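Local coordinates for beta-mannosidase (Trichoderma harzianum, PDB 4CVU), which probably hydrolyses terminal beta-mannose residues from the non-reducing ends of mannosides and related oligosaccharides, as a secreted fungal glycoside hydrolase of family 2, at residues A[29-33]-A[34-38]; A[77-80]-A[81-84]; A[572-576]-A[577-581]; A[726-729]-A[730-734]; A[850-854]-A[855-859]. All blocks are in the same frame, centred on the assembly; numbering follows the deposited sequence.

Interaction 1 (A[29-33]-A[34-38]); sequences SIHDL and ALQKW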
# COMPACT_ATOMS: atom_id res chain seq x y z
N SER A 29 -13.99 -44.39 14.74
CA SER A 29 -12.75 -43.99 14.07
C SER A 29 -13.00 -42.67 13.30
O SER A 29 -13.87 -42.60 12.43
CB SER A 29 -12.27 -45.10 13.13
OG SER A 29 -11.19 -44.69 12.34
N ILE A 30 -12.23 -41.64 13.64
CA ILE A 30 -12.42 -40.30 13.06
C ILE A 30 -11.17 -39.77 12.36
O ILE A 30 -10.12 -39.64 12.98
CB ILE A 30 -12.81 -39.29 14.15
CG1 ILE A 30 -14.14 -39.70 14.80
CG2 ILE A 30 -12.90 -37.88 13.56
CD1 ILE A 30 -14.20 -39.35 16.28
N HIS A 31 -11.33 -39.45 11.07
CA HIS A 31 -10.35 -38.67 10.30
C HIS A 31 -10.78 -37.18 10.19
O HIS A 31 -11.77 -36.87 9.51
CB HIS A 31 -10.20 -39.26 8.90
CG HIS A 31 -9.48 -40.58 8.87
ND1 HIS A 31 -10.05 -41.74 9.33
CD2 HIS A 31 -8.26 -40.92 8.39
CE1 HIS A 31 -9.20 -42.74 9.16
NE2 HIS A 31 -8.10 -42.27 8.60
N ASP A 32 -10.05 -36.29 10.84
CA ASP A 32 -10.30 -34.86 10.75
C ASP A 32 -9.90 -34.42 9.35
O ASP A 32 -8.79 -34.65 8.92
CB ASP A 32 -9.50 -34.10 11.83
CG ASP A 32 -9.85 -32.58 11.89
OD1 ASP A 32 -10.41 -32.00 10.95
OD2 ASP A 32 -9.53 -31.92 12.87
N LEU A 33 -10.83 -33.79 8.63
CA LEU A 33 -10.54 -33.31 7.28
C LEU A 33 -9.45 -32.23 7.21
O LEU A 33 -8.86 -32.01 6.15
CB LEU A 33 -11.82 -32.84 6.59
CG LEU A 33 -12.78 -33.99 6.22
CD1 LEU A 33 -13.98 -33.44 5.47
CD2 LEU A 33 -12.13 -35.09 5.38
N ALA A 34 -9.14 -31.60 8.34
CA ALA A 34 -8.06 -30.64 8.42
C ALA A 34 -6.69 -31.26 8.20
O ALA A 34 -5.78 -30.58 7.74
CB ALA A 34 -8.07 -29.93 9.77
N LEU A 35 -6.54 -32.53 8.56
CA LEU A 35 -5.24 -33.21 8.46
C LEU A 35 -5.07 -33.86 7.11
O LEU A 35 -4.02 -34.42 6.83
CB LEU A 35 -5.11 -34.25 9.58
CG LEU A 35 -5.25 -33.65 11.00
CD1 LEU A 35 -5.24 -34.74 12.07
CD2 LEU A 35 -4.17 -32.62 11.27
N GLN A 36 -6.12 -33.81 6.27
CA GLN A 36 -6.02 -34.32 4.91
C GLN A 36 -5.42 -33.25 4.03
O GLN A 36 -5.32 -32.09 4.42
CB GLN A 36 -7.39 -34.73 4.39
CG GLN A 36 -7.99 -35.93 5.12
CD GLN A 36 -7.11 -37.17 5.04
OE1 GLN A 36 -6.62 -37.52 3.97
NE2 GLN A 36 -6.91 -37.83 6.17
N LYS A 37 -5.04 -33.63 2.83
CA LYS A 37 -4.31 -32.73 1.95
C LYS A 37 -5.22 -32.23 0.81
O LYS A 37 -5.76 -33.03 0.04
CB LYS A 37 -3.06 -33.47 1.45
CG LYS A 37 -2.39 -32.89 0.22
CD LYS A 37 -1.27 -31.91 0.50
CE LYS A 37 -0.56 -31.51 -0.80
NZ LYS A 37 0.30 -32.61 -1.35
N TRP A 38 -5.40 -30.91 0.73
CA TRP A 38 -6.36 -30.29 -0.19
C TRP A 38 -5.73 -29.46 -1.33
O TRP A 38 -4.75 -28.72 -1.12
CB TRP A 38 -7.34 -29.39 0.61
CG TRP A 38 -8.20 -30.19 1.52
CD1 TRP A 38 -7.98 -30.45 2.83
CD2 TRP A 38 -9.42 -30.85 1.17
NE1 TRP A 38 -8.97 -31.23 3.32
CE2 TRP A 38 -9.86 -31.52 2.32
CE3 TRP A 38 -10.17 -30.96 -0.00
CZ2 TRP A 38 -11.04 -32.28 2.35
CZ3 TRP A 38 -11.33 -31.72 0.01
CH2 TRP A 38 -11.76 -32.36 1.19
O HOH W 1 -7.75 -37.15 8.66

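Interaction 2 (A[77-80]-A[81-84]); sequences FDLR and WIAA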
# COMPACT_ATOMS: atom_id res chain seq x y z
N PHE A 77 -14.14 -4.52 -6.17
CA PHE A 77 -14.44 -4.53 -7.60
C PHE A 77 -13.57 -5.54 -8.32
O PHE A 77 -14.08 -6.45 -9.01
CB PHE A 77 -14.31 -3.13 -8.21
CG PHE A 77 -15.37 -2.19 -7.72
CD1 PHE A 77 -16.68 -2.35 -8.11
CD2 PHE A 77 -15.07 -1.19 -6.82
CE1 PHE A 77 -17.67 -1.51 -7.65
CE2 PHE A 77 -16.05 -0.34 -6.35
CZ PHE A 77 -17.36 -0.50 -6.76
N ASP A 78 -12.27 -5.41 -8.11
CA ASP A 78 -11.28 -6.12 -8.89
C ASP A 78 -11.31 -7.63 -8.69
O ASP A 78 -10.83 -8.37 -9.55
CB ASP A 78 -9.87 -5.64 -8.59
CG ASP A 78 -9.66 -4.12 -8.79
OD1 ASP A 78 -10.43 -3.42 -9.46
OD2 ASP A 78 -8.71 -3.61 -8.21
N LEU A 79 -11.85 -8.09 -7.55
CA LEU A 79 -11.88 -9.54 -7.25
C LEU A 79 -13.18 -10.28 -7.63
O LEU A 79 -13.33 -11.45 -7.32
CB LEU A 79 -11.58 -9.77 -5.77
CG LEU A 79 -10.21 -9.28 -5.32
CD1 LEU A 79 -10.03 -9.65 -3.87
CD2 LEU A 79 -9.07 -9.89 -6.12
N ARG A 80 -14.09 -9.60 -8.33
CA ARG A 80 -15.39 -10.19 -8.61
C ARG A 80 -15.32 -11.42 -9.54
O ARG A 80 -16.21 -12.27 -9.50
CB ARG A 80 -16.34 -9.13 -9.17
CG ARG A 80 -16.86 -8.21 -8.10
CD ARG A 80 -17.83 -7.20 -8.69
NE ARG A 80 -18.47 -6.41 -7.62
CZ ARG A 80 -19.09 -5.25 -7.86
NH1 ARG A 80 -19.18 -4.80 -9.12
NH2 ARG A 80 -19.65 -4.54 -6.86
N TRP A 81 -14.24 -11.57 -10.30
CA TRP A 81 -14.03 -12.79 -11.06
C TRP A 81 -14.02 -14.05 -10.21
O TRP A 81 -14.14 -15.17 -10.73
CB TRP A 81 -12.73 -12.73 -11.85
CG TRP A 81 -11.47 -12.53 -11.03
CD1 TRP A 81 -10.93 -11.34 -10.64
CD2 TRP A 81 -10.56 -13.53 -10.61
NE1 TRP A 81 -9.75 -11.55 -9.96
CE2 TRP A 81 -9.52 -12.90 -9.91
CE3 TRP A 81 -10.55 -14.91 -10.71
CZ2 TRP A 81 -8.45 -13.62 -9.34
CZ3 TRP A 81 -9.50 -15.63 -10.14
CH2 TRP A 81 -8.47 -14.98 -9.48
N ILE A 82 -13.81 -13.90 -8.90
CA ILE A 82 -13.77 -15.03 -8.01
C ILE A 82 -15.18 -15.47 -7.67
O ILE A 82 -15.53 -16.63 -7.88
CB ILE A 82 -12.95 -14.72 -6.73
CG1 ILE A 82 -11.46 -14.60 -7.09
CG2 ILE A 82 -13.14 -15.80 -5.69
CD1 ILE A 82 -10.58 -13.97 -6.02
N ALA A 83 -16.01 -14.55 -7.17
CA ALA A 83 -17.40 -14.91 -6.84
C ALA A 83 -18.18 -15.41 -8.07
O ALA A 83 -19.15 -16.13 -7.92
CB ALA A 83 -18.11 -13.70 -6.25
N ALA A 84 -17.81 -14.94 -9.25
CA ALA A 84 -18.52 -15.28 -10.46
C ALA A 84 -18.33 -16.73 -10.98
O ALA A 84 -18.98 -17.11 -11.93
CB ALA A 84 -18.24 -14.26 -11.54
O HOH W 2 -13.25 -9.15 -11.76
O HOH W 3 -15.20 -12.22 -5.33

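Interaction 3 (A[572-576]-A[577-581]); sequences FYNYD and TSVSF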
# COMPACT_ATOMS: atom_id res chain seq x y z
N PHE A 572 -32.27 5.25 15.83
CA PHE A 572 -32.11 6.66 15.56
C PHE A 572 -30.99 6.87 14.60
O PHE A 572 -29.82 6.68 14.92
CB PHE A 572 -31.91 7.52 16.83
CG PHE A 572 -32.23 8.97 16.61
CD1 PHE A 572 -33.49 9.35 16.18
CD2 PHE A 572 -31.26 9.93 16.75
CE1 PHE A 572 -33.79 10.67 15.94
CE2 PHE A 572 -31.55 11.27 16.50
CZ PHE A 572 -32.83 11.64 16.11
N TYR A 573 -31.38 7.23 13.38
CA TYR A 573 -30.41 7.51 12.36
C TYR A 573 -30.78 8.80 11.66
O TYR A 573 -30.82 8.86 10.44
CB TYR A 573 -30.36 6.37 11.37
CG TYR A 573 -29.85 5.06 11.92
CD1 TYR A 573 -28.49 4.86 12.15
CD2 TYR A 573 -30.72 4.00 12.16
CE1 TYR A 573 -28.02 3.65 12.60
CE2 TYR A 573 -30.26 2.80 12.62
CZ TYR A 573 -28.91 2.62 12.84
OH TYR A 573 -28.49 1.40 13.29
N ASN A 574 -31.03 9.84 12.43
CA ASN A 574 -31.24 11.15 11.83
C ASN A 574 -29.89 11.76 11.42
O ASN A 574 -29.03 12.00 12.26
CB ASN A 574 -32.01 12.02 12.82
CG ASN A 574 -32.50 13.30 12.21
OD1 ASN A 574 -31.85 13.88 11.33
ND2 ASN A 574 -33.67 13.77 12.68
N TYR A 575 -29.70 11.98 10.11
CA TYR A 575 -28.42 12.43 9.55
C TYR A 575 -28.41 13.95 9.27
O TYR A 575 -27.47 14.51 8.68
CB TYR A 575 -28.09 11.61 8.30
CG TYR A 575 -27.83 10.13 8.58
CD1 TYR A 575 -26.69 9.74 9.26
CD2 TYR A 575 -28.70 9.14 8.16
CE1 TYR A 575 -26.43 8.41 9.54
CE2 TYR A 575 -28.46 7.80 8.43
CZ TYR A 575 -27.30 7.44 9.13
OH TYR A 575 -27.01 6.13 9.43
N ASP A 576 -29.46 14.62 9.74
CA ASP A 576 -29.53 16.05 9.70
C ASP A 576 -28.71 16.63 10.85
O ASP A 576 -29.18 16.65 11.99
CB ASP A 576 -31.00 16.48 9.82
CG ASP A 576 -31.18 17.99 9.85
OD1 ASP A 576 -30.20 18.75 9.75
OD2 ASP A 576 -32.36 18.42 9.98
N THR A 577 -27.52 17.15 10.53
CA THR A 577 -26.57 17.55 11.56
C THR A 577 -27.00 18.76 12.38
O THR A 577 -26.40 19.03 13.38
CB THR A 577 -25.18 17.86 11.01
OG1 THR A 577 -25.27 18.97 10.09
CG2 THR A 577 -24.61 16.62 10.32
N SER A 578 -28.03 19.48 11.94
CA SER A 578 -28.56 20.60 12.72
C SER A 578 -29.35 20.21 13.98
O SER A 578 -29.60 21.07 14.84
CB SER A 578 -29.43 21.50 11.84
OG SER A 578 -30.61 20.81 11.48
N VAL A 579 -29.79 18.96 14.10
CA VAL A 579 -30.50 18.53 15.30
C VAL A 579 -29.79 17.43 16.10
O VAL A 579 -30.37 16.89 17.06
CB VAL A 579 -31.93 18.04 14.97
CG1 VAL A 579 -32.76 19.18 14.38
CG2 VAL A 579 -31.91 16.85 14.03
N SER A 580 -28.55 17.11 15.72
CA SER A 580 -27.84 15.98 16.30
C SER A 580 -27.72 16.01 17.81
O SER A 580 -27.69 14.97 18.43
CB SER A 580 -26.43 15.89 15.68
OG SER A 580 -26.53 15.69 14.27
N PHE A 581 -27.60 17.19 18.40
CA PHE A 581 -27.45 17.36 19.85
C PHE A 581 -28.71 17.93 20.48
O PHE A 581 -28.69 18.42 21.60
CB PHE A 581 -26.27 18.28 20.11
CG PHE A 581 -24.97 17.69 19.61
CD1 PHE A 581 -24.42 16.61 20.29
CD2 PHE A 581 -24.35 18.17 18.49
CE1 PHE A 581 -23.22 16.03 19.82
CE2 PHE A 581 -23.14 17.60 18.03
CZ PHE A 581 -22.61 16.53 18.71
O HOH W 4 -28.70 14.19 13.71

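Interaction 4 (A[726-729]-A[730-734]); sequences WKVL and PYVSR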
# COMPACT_ATOMS: atom_id res chain seq x y z
N TRP A 726 -9.23 1.48 18.88
CA TRP A 726 -10.31 2.34 19.38
C TRP A 726 -10.36 3.69 18.66
O TRP A 726 -9.39 4.41 18.60
CB TRP A 726 -10.10 2.55 20.86
CG TRP A 726 -10.42 1.37 21.69
CD1 TRP A 726 -10.25 0.09 21.36
CD2 TRP A 726 -11.03 1.38 22.98
NE1 TRP A 726 -10.67 -0.73 22.38
CE2 TRP A 726 -11.15 0.03 23.39
CE3 TRP A 726 -11.42 2.39 23.86
CZ2 TRP A 726 -11.70 -0.33 24.60
CZ3 TRP A 726 -11.95 2.03 25.08
CH2 TRP A 726 -12.12 0.67 25.43
N LYS A 727 -11.55 4.04 18.17
CA LYS A 727 -11.88 5.39 17.81
C LYS A 727 -12.02 6.18 19.10
O LYS A 727 -11.78 5.66 20.19
CB LYS A 727 -13.19 5.46 17.02
CG LYS A 727 -13.16 4.72 15.68
CD LYS A 727 -14.30 5.16 14.77
CE LYS A 727 -14.32 4.33 13.48
NZ LYS A 727 -15.47 4.53 12.55
N VAL A 728 -12.43 7.45 18.96
CA VAL A 728 -12.79 8.28 20.08
C VAL A 728 -14.05 7.72 20.76
O VAL A 728 -14.13 7.76 21.98
CB VAL A 728 -13.01 9.76 19.69
CG1 VAL A 728 -13.44 10.61 20.87
CG2 VAL A 728 -11.74 10.34 19.11
N LEU A 729 -15.00 7.17 19.99
CA LEU A 729 -16.29 6.70 20.52
C LEU A 729 -16.24 5.79 21.77
O LEU A 729 -16.90 6.03 22.76
CB LEU A 729 -17.10 6.01 19.44
CG LEU A 729 -18.37 5.28 19.88
CD1 LEU A 729 -19.36 6.24 20.54
CD2 LEU A 729 -18.96 4.66 18.63
N PRO A 730 -15.48 4.71 21.70
CA PRO A 730 -15.47 3.76 22.82
C PRO A 730 -14.92 4.33 24.11
O PRO A 730 -15.26 3.78 25.16
CB PRO A 730 -14.60 2.57 22.28
CG PRO A 730 -13.91 3.13 21.10
CD PRO A 730 -14.78 4.20 20.52
N TYR A 731 -14.01 5.31 24.04
CA TYR A 731 -13.50 6.01 25.22
C TYR A 731 -14.59 6.81 25.88
O TYR A 731 -14.71 6.84 27.12
CB TYR A 731 -12.34 6.92 24.85
CG TYR A 731 -11.06 6.18 24.54
CD1 TYR A 731 -10.35 5.56 25.56
CD2 TYR A 731 -10.58 6.07 23.25
CE1 TYR A 731 -9.17 4.86 25.28
CE2 TYR A 731 -9.40 5.39 22.98
CZ TYR A 731 -8.72 4.78 24.02
OH TYR A 731 -7.53 4.12 23.77
N VAL A 732 -15.40 7.49 25.07
CA VAL A 732 -16.57 8.26 25.57
C VAL A 732 -17.78 7.44 26.08
O VAL A 732 -18.35 7.73 27.13
CB VAL A 732 -17.04 9.26 24.51
CG1 VAL A 732 -18.20 10.10 25.04
CG2 VAL A 732 -15.89 10.20 24.12
N SER A 733 -18.15 6.41 25.33
CA SER A 733 -19.17 5.46 25.75
C SER A 733 -18.77 4.69 27.03
O SER A 733 -19.61 4.43 27.87
CB SER A 733 -19.53 4.57 24.57
OG SER A 733 -18.48 3.70 24.18
N ARG A 734 -17.48 4.32 27.17
CA ARG A 734 -17.01 3.73 28.44
C ARG A 734 -17.41 4.57 29.64
O ARG A 734 -17.91 4.02 30.64
CB ARG A 734 -15.49 3.57 28.46
CG ARG A 734 -14.89 3.28 29.84
CD ARG A 734 -13.38 3.53 29.85
NE ARG A 734 -12.57 2.40 29.35
CZ ARG A 734 -11.39 2.53 28.76
NH1 ARG A 734 -10.87 3.71 28.50
NH2 ARG A 734 -10.69 1.47 28.43

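Interaction 5 (A[850-854]-A[855-859]); sequences LPVWP and NQAKV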
# COMPACT_ATOMS: atom_id res chain seq x y z
N LEU A 850 -19.40 22.44 27.96
CA LEU A 850 -18.94 23.58 27.24
C LEU A 850 -20.17 24.36 26.76
O LEU A 850 -20.99 23.82 26.04
CB LEU A 850 -18.11 23.11 26.07
CG LEU A 850 -17.13 24.09 25.46
CD1 LEU A 850 -15.93 24.30 26.37
CD2 LEU A 850 -16.69 23.59 24.10
N PRO A 851 -20.30 25.63 27.18
CA PRO A 851 -21.48 26.46 26.87
C PRO A 851 -21.52 27.03 25.45
O PRO A 851 -22.44 27.76 25.10
CB PRO A 851 -21.37 27.60 27.88
CG PRO A 851 -19.90 27.74 28.09
CD PRO A 851 -19.32 26.36 28.00
N VAL A 852 -20.54 26.66 24.64
CA VAL A 852 -20.60 26.88 23.19
C VAL A 852 -20.20 25.58 22.48
O VAL A 852 -19.78 24.64 23.13
CB VAL A 852 -19.66 28.02 22.75
CG1 VAL A 852 -20.13 29.35 23.34
CG2 VAL A 852 -18.22 27.72 23.15
N TRP A 853 -20.32 25.55 21.16
CA TRP A 853 -19.91 24.38 20.38
C TRP A 853 -18.39 24.34 20.38
O TRP A 853 -17.73 25.38 20.53
CB TRP A 853 -20.46 24.41 18.95
CG TRP A 853 -21.95 24.48 18.96
CD1 TRP A 853 -22.71 25.50 18.50
CD2 TRP A 853 -22.86 23.51 19.50
NE1 TRP A 853 -24.05 25.22 18.70
CE2 TRP A 853 -24.16 24.01 19.31
CE3 TRP A 853 -22.69 22.26 20.10
CZ2 TRP A 853 -25.30 23.30 19.73
CZ3 TRP A 853 -23.83 21.55 20.52
CH2 TRP A 853 -25.12 22.09 20.33
N PRO A 854 -17.81 23.15 20.23
CA PRO A 854 -16.36 23.08 20.26
C PRO A 854 -15.68 24.06 19.31
O PRO A 854 -14.66 24.64 19.67
CB PRO A 854 -16.05 21.63 19.89
CG PRO A 854 -17.26 20.87 20.28
CD PRO A 854 -18.45 21.81 20.21
N ASN A 855 -16.25 24.29 18.12
CA ASN A 855 -15.65 25.24 17.17
C ASN A 855 -15.68 26.69 17.57
O ASN A 855 -15.09 27.51 16.89
CB ASN A 855 -16.23 25.08 15.72
CG ASN A 855 -17.73 25.32 15.64
OD1 ASN A 855 -18.39 25.62 16.64
ND2 ASN A 855 -18.28 25.10 14.46
N GLN A 856 -16.39 27.02 18.64
CA GLN A 856 -16.48 28.39 19.11
C GLN A 856 -15.58 28.65 20.32
O GLN A 856 -15.39 29.81 20.71
CB GLN A 856 -17.93 28.66 19.48
CG GLN A 856 -18.83 28.66 18.25
CD GLN A 856 -20.31 28.80 18.57
OE1 GLN A 856 -20.87 28.08 19.41
NE2 GLN A 856 -20.96 29.71 17.86
N ALA A 857 -15.04 27.59 20.91
CA ALA A 857 -14.23 27.71 22.12
C ALA A 857 -12.89 28.34 21.82
O ALA A 857 -12.14 27.86 20.96
CB ALA A 857 -14.00 26.35 22.75
N LYS A 858 -12.55 29.38 22.58
CA LYS A 858 -11.28 30.08 22.40
C LYS A 858 -10.09 29.35 23.07
O LYS A 858 -9.45 29.89 23.98
CB LYS A 858 -11.43 31.52 22.91
CG LYS A 858 -10.60 32.53 22.14
CD LYS A 858 -10.62 33.93 22.77
CE LYS A 858 -9.51 34.15 23.78
NZ LYS A 858 -9.79 33.51 25.10
N VAL A 859 -9.77 28.15 22.61
CA VAL A 859 -8.64 27.39 23.13
C VAL A 859 -7.30 28.00 22.71
O VAL A 859 -7.16 28.58 21.61
CB VAL A 859 -8.66 25.89 22.70
CG1 VAL A 859 -9.67 25.11 23.53
CG2 VAL A 859 -8.96 25.73 21.22
O HOH W 5 -12.29 25.90 18.98

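Interaction 1 (A[29-33]-A[34-38])
An Asx turn at D32 starts the bend by which edge strand 29-32 gives way to the loop before strand 38-41: D32 OD1 accepts the backbone N-H of A34 over 2.9 Å, and the bond is nearly straight (168°). The donor comes from above the carboxylate plane. With CG swung anti to the backbone N (chi1 -173°), the carboxylate reaches forward along the chain, and its OD1 also lies 3.3 Å from A34 CB. With an alanine in place of this aspartate, the A34 N-H is likely to lose its acceptor, and the start of the bend would probably be freer to shift. Two overlapping beta turns follow, L35 N bonding to D32 O and Q36 N to L33 O, and they carry the chain from one sheet of the beta sandwich into the other. L33 O is gripped twice: W38 NE1 meets it at 2.9 Å, with the oxygen lying in the indole plane, while Q36 N arrives at 3.3 Å from the opposite face of the carbonyl. The indole N-H thus ties the first residue of strand 38-41 back to the turn, and L33 CD2 packs 4.3 Å from W38 CZ2. A water donates to D32 O and accepts from Q36 NE2, whose amide is tilted 54° against the H31 ring. F53, in a loop, and L152 of strand 152-156 both touch L33 and W38.

Interaction 2 (A[77-80]-A[81-84])
L79 O, the carbonyl where helix 75-78 has just ended, is approached by I82 N, which donates to it at 3.0 Å, and by a water 2.8 Å away that itself accepts from A83 N. The N-H of I82 comes from above the carbonyl plane, 39° out of it. I82 CB rests 3.3 Å from the same L79 O, so the polar atom is lidded by the branched side chain of its own donor. One step on, A84 N bonds to R80 O nearly along the C=O axis, at 3.1 Å. These bonds make the short, weakly bonded helix 80-83; L79 leaves helical phi/psi and separates it from helix 75-78 in the galactose-binding-like domain. W81 folds back across the kink. Its CG stands between the backbone N and the carbonyl carbon (chi1 59°), which brings the indole edge up to D78 O, in plane, with CD1 3.2 Å from that oxygen. One indole face carries I82 CG1, offset toward the rim, and L79 O also lies over a face. Replacing W81 by an alanine would probably leave D78 O without its indole neighbour and uncover the L79-I82 side of the kink. A second water accepts from W81 N and makes a weak bond to D78 O. R80 points elsewhere: F77 CD1 lies over one face of its guanidinium, which forms a salt bridge with E184 and donates to L634 O. W81 leans on I47, a neighbour of an attached sugar.

Interaction 3 (A[572-576]-A[577-581])
D576 and S578 face each other across the start of a type I beta turn running from D576 to V579. The carboxylate of D576, with CG anti to the backbone N (chi1 178°), is met from above its plane by two donors of the same residue, both from the same face: S578 OG at 2.7 Å and S578 N at 3.2 Å, each to OD1. The hydroxyl can reach because S578 OG stands between its own backbone N and carbonyl carbon. N574 and V579 make a different encounter, their side chains crossing at about a right angle so that the methyl V579 CG2 abuts the amide, 3.8 Å from ND2. The amide oxygen reaches forward along the chain: N574 OD1 accepts D576 N at 3.0 Å, in the carbonyl plane, an Asx turn that leads into the beta turn. V579 N closes the latter on D576 O in a nearly straight bond (171°). Between the two arms a water donates to N574 O and D576 O and accepts from S580 OG, joining three polar atoms at the inside of the bend. The loop follows strand 570-572 and wedges between two helices: T577 and S578 lean on A651 and R654 of helix 638-655, while S580 packs on F678 and M682 of helix 664-692.

Interaction 4 (A[726-729]-A[730-734])
W726 lies across the start of helix 729-736, and its indole touches three side chains of that helix in turn. CB packs against the Y731 ring, 3.6 Å from CE2, while CG sits opposite P730 CG at 4.0 Å. Along the ring fusion, CD2 and then CE3 run beneath the proline, whose CB stands over the face of the six-membered ring, 3.9 Å from its centroid: a CH-pi contact. CE3 does double duty, for the indole edge there points into the face of Y731 and places this carbon 3.5 Å above the middle of the phenol ring. The resulting edge-to-face pair has its planes 56° apart. Beyond it, CZ3 and CH2 slip under the guanidinium of R734, with CH2 3.4 Å from NH2 and the two planes inclined by 39°. R734 can reach back because its chain bends at chi3. On the pyrrole side NE1 donates to S410 OG of helix 401-413, and F898 stacks on the indole. The backbone holds the helix start with S733 N and S733 OG both on L729 O, the N-H bond perfectly straight at 2.9 Å; S733 OG also bonds to Q414 NE2. This is the helix after strand 702-705, at the end of the (beta/alpha)8 barrel of the family, where it meets strand 895-899 of the Ig-like domain. Indole carbons lie on the guanidinium face, yet NH2 bonds to S413 OG and NH1 to F899 O, so the buried positive group is likely to be tolerated through these hydrogen bonds.

Interaction 5 (A[850-854]-A[855-859])
Q856 turns its side chain back on the preceding loop and uses its amide oxygen as a backbone acceptor would be used: OE1 takes the N-H of W853 at 3.1 Å, in the carbonyl plane and on a lone pair. The chain runs extended beyond CG, with CG beside its own backbone N (chi1 -67°), and this carries the amide alongside the tryptophan. Indole and amide point the same way with planes only 20° apart, and OE1 comes within 3.3 Å of W853 CD1. V852 leans in as well, its CB 3.6 Å from OE1, so the oxygen lies among carbon neighbours with the N-H of W853 as its bonded partner. N855 also reaches back: its OD1 lies 3.3 Å from W853 CB, while ND2 donates weakly to R654 O. The return bond runs from Q856 N to W853 O at 2.8 Å, from above the carbonyl plane. A857 N follows on P854 O, and a water donates to both P854 O and A857 O. A857 CB rests on L850 CD2 at 4.1 Å. The W853 ring packs against Y655, W746 and Y748. The bonds between W853 and Q856 form a reciprocal pair at the start of the 3-10 turn 854-856, Q856 N to W853 O and W853 N to Q856 OE1; the turn belongs to the connection between strand 841-849 and strand 864-869, which lie in two successive beta sandwiches.

All five are local contacts, yet their settings differ. Interaction 4 is the one wholly buried contact, and aromatic and guanidinium packing dominates it. The others are partly buried: carboxylate bonds mark interactions 1 and 3, a side-chain amide bond interaction 5, and backbone bonds with indole packing interaction 2, waters filling in. Interactions 1 and 2 belong to the N-terminal beta-sandwich domain, about 30 Å apart between centres. Interactions 3, 4 and 5 cluster across the chain's centre from interaction 1, about 20 Å apart between centres: 572-581 and 850-859 both lean on helix 638-655 and touch through F581 CD2 and W853 CZ3 (4.0 Å), whereas 572-581 and 726-734 share helix 664-692. Asx turns recur in interactions 1 and 3.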